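Local coordinates for protein trichothecene 3-O-acetyltransferase (Gibberella zeae, PDB 2RKV) that transfers an acetyl group from acetyl-coenzyme A to the 3-hydroxyl of trichothecene mycotoxins such as T-2 and deoxynivalenol, probably detoxifying them, at residues 283-288 / 317-322. Residues are numbered along the deposited sequence; the frame is centred on the assembly and turned at random.
Sequences GSAPTE and STIGEI
T287 lays its methyl CG2 over the turn from strand into helix at T318 and I319, 3.4 Å from T318 C, and also reaches CG1 of I322. Its CB meets CD1 of I319 at 3.7 Å, the two side chains crossing at about a right angle. OG1 of T287, anti to the backbone N (chi1 178°), bonds instead to W270 of helix 261-277 and to the carbonyl of T373. Backbone bonds pair T287 with S317 in both directions, joining the start of strand 286-294 to the end of the antiparallel edge strand 310-318.

Beyond this pair the bonds pass to the first turn of helix 319-324. I319 N donates to A285 O at 2.9 Å, nearly along the C=O axis, whereas G320 N meets a lone pair of G283 O in the carbonyl plane, at 2.8 Å. T318 is the N-cap: its OG1, set between the backbone N and carbonyl carbon (chi1 63°), accepts a weak bond of 3.4 Å from E321 N. A water donates to G283 O, 3.1 Å away.

At the N-terminus of a helix the first N-H groups lack acceptors from a preceding turn; here two loop carbonyls and a threonine hydroxyl supply them, and the carbonyl dipoles probably also favour the helix end electrostatically.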
loop_
_atom_site.group_PDB
_atom_site.type_symbol
_atom_site.label_atom_id
_atom_site.label_comp_id
_atom_site.label_asym_id
_atom_site.label_seq_id
_atom_site.Cartn_x
_atom_site.Cartn_y
_atom_site.Cartn_z
ATOM N N GLY A 283 -25.422 -17.064 -2.569
ATOM C CA GLY A 283 -24.381 -17.602 -1.692
ATOM C C GLY A 283 -23.393 -18.531 -2.376
ATOM O O GLY A 283 -22.280 -18.733 -1.886
ATOM N N SER A 284 -23.793 -19.105 -3.511
ATOM C CA SER A 284 -22.933 -20.022 -4.251
ATOM C C SER A 284 -21.873 -19.296 -5.089
ATOM O O SER A 284 -20.962 -19.926 -5.617
ATOM C CB SER A 284 -23.768 -20.954 -5.139
ATOM O OG SER A 284 -24.410 -20.220 -6.164
ATOM N N ALA A 285 -22.004 -17.977 -5.208
ATOM C CA ALA A 285 -21.051 -17.167 -5.968
ATOM C C ALA A 285 -19.642 -17.325 -5.391
ATOM O O ALA A 285 -19.460 -17.193 -4.174
ATOM C CB ALA A 285 -21.464 -15.712 -5.954
ATOM N N PRO A 286 -18.652 -17.626 -6.253
ATOM C CA PRO A 286 -17.260 -17.694 -5.790
ATOM C C PRO A 286 -16.794 -16.352 -5.242
ATOM O O PRO A 286 -17.268 -15.298 -5.685
ATOM C CB PRO A 286 -16.479 -18.053 -7.059
ATOM C CG PRO A 286 -17.513 -18.695 -7.969
ATOM C CD PRO A 286 -18.767 -17.942 -7.689
ATOM N N THR A 287 -15.902 -16.410 -4.257
ATOM C CA THR A 287 -15.260 -15.211 -3.723
ATOM C C THR A 287 -13.788 -15.496 -3.475
ATOM O O THR A 287 -13.427 -16.539 -2.913
ATOM C CB THR A 287 -15.951 -14.655 -2.443
ATOM O OG1 THR A 287 -15.235 -13.501 -1.967
ATOM C CG2 THR A 287 -16.025 -15.686 -1.323
ATOM N N GLU A 288 -12.939 -14.567 -3.914
ATOM C CA GLU A 288 -11.502 -14.698 -3.707
ATOM C C GLU A 288 -10.978 -13.533 -2.876
ATOM O O GLU A 288 -11.241 -12.378 -3.194
ATOM C CB GLU A 288 -10.762 -14.762 -5.038
ATOM C CG GLU A 288 -9.272 -15.091 -4.892
ATOM C CD GLU A 288 -8.560 -15.143 -6.224
ATOM O OE1 GLU A 288 -8.653 -14.155 -6.983
ATOM O OE2 GLU A 288 -7.895 -16.160 -6.509
ATOM N N SER A 317 -13.308 -19.305 -1.971
ATOM C CA SER A 317 -14.445 -19.924 -1.289
ATOM C C SER A 317 -15.718 -19.454 -1.987
ATOM O O SER A 317 -15.680 -19.108 -3.176
ATOM C CB SER A 317 -14.437 -19.550 0.203
ATOM O OG SER A 317 -15.424 -20.262 0.951
ATOM N N THR A 318 -16.843 -19.472 -1.271
ATOM C CA THR A 318 -18.083 -18.890 -1.781
ATOM C C THR A 318 -18.609 -17.849 -0.808
ATOM O O THR A 318 -18.342 -17.912 0.396
ATOM C CB THR A 318 -19.189 -19.953 -2.046
ATOM O OG1 THR A 318 -19.557 -20.588 -0.814
ATOM C CG2 THR A 318 -18.724 -21.005 -3.069
ATOM N N ILE A 319 -19.358 -16.891 -1.339
ATOM C CA ILE A 319 -19.963 -15.828 -0.540
ATOM C C ILE A 319 -20.721 -16.375 0.682
ATOM O O ILE A 319 -20.534 -15.902 1.793
ATOM C CB ILE A 319 -20.859 -14.943 -1.444
ATOM C CG1 ILE A 319 -19.978 -14.206 -2.468
ATOM C CG2 ILE A 319 -21.719 -13.989 -0.629
ATOM C CD1 ILE A 319 -19.204 -13.027 -1.899
ATOM N N GLY A 320 -21.556 -17.391 0.468
ATOM C CA GLY A 320 -22.325 -17.985 1.566
ATOM C C GLY A 320 -21.468 -18.650 2.627
ATOM O O GLY A 320 -21.718 -18.479 3.828
ATOM N N GLU A 321 -20.459 -19.410 2.195
ATOM C CA GLU A 321 -19.583 -20.116 3.138
ATOM C C GLU A 321 -18.805 -19.114 3.993
ATOM O O GLU A 321 -18.726 -19.261 5.209
ATOM C CB GLU A 321 -18.621 -21.048 2.406
ATOM C CG GLU A 321 -17.853 -21.992 3.330
ATOM N N ILE A 322 -18.251 -18.092 3.349
ATOM C CA ILE A 322 -17.493 -17.068 4.077
ATOM C C ILE A 322 -18.373 -16.293 5.060
ATOM O O ILE A 322 -17.975 -16.059 6.197
ATOM C CB ILE A 322 -16.725 -16.116 3.113
ATOM C CG1 ILE A 322 -15.681 -16.897 2.317
ATOM C CG2 ILE A 322 -16.076 -14.946 3.874
ATOM C CD1 ILE A 322 -14.598 -17.580 3.174
HETATM O O HOH W 1 -21.903 -21.569 -0.643
#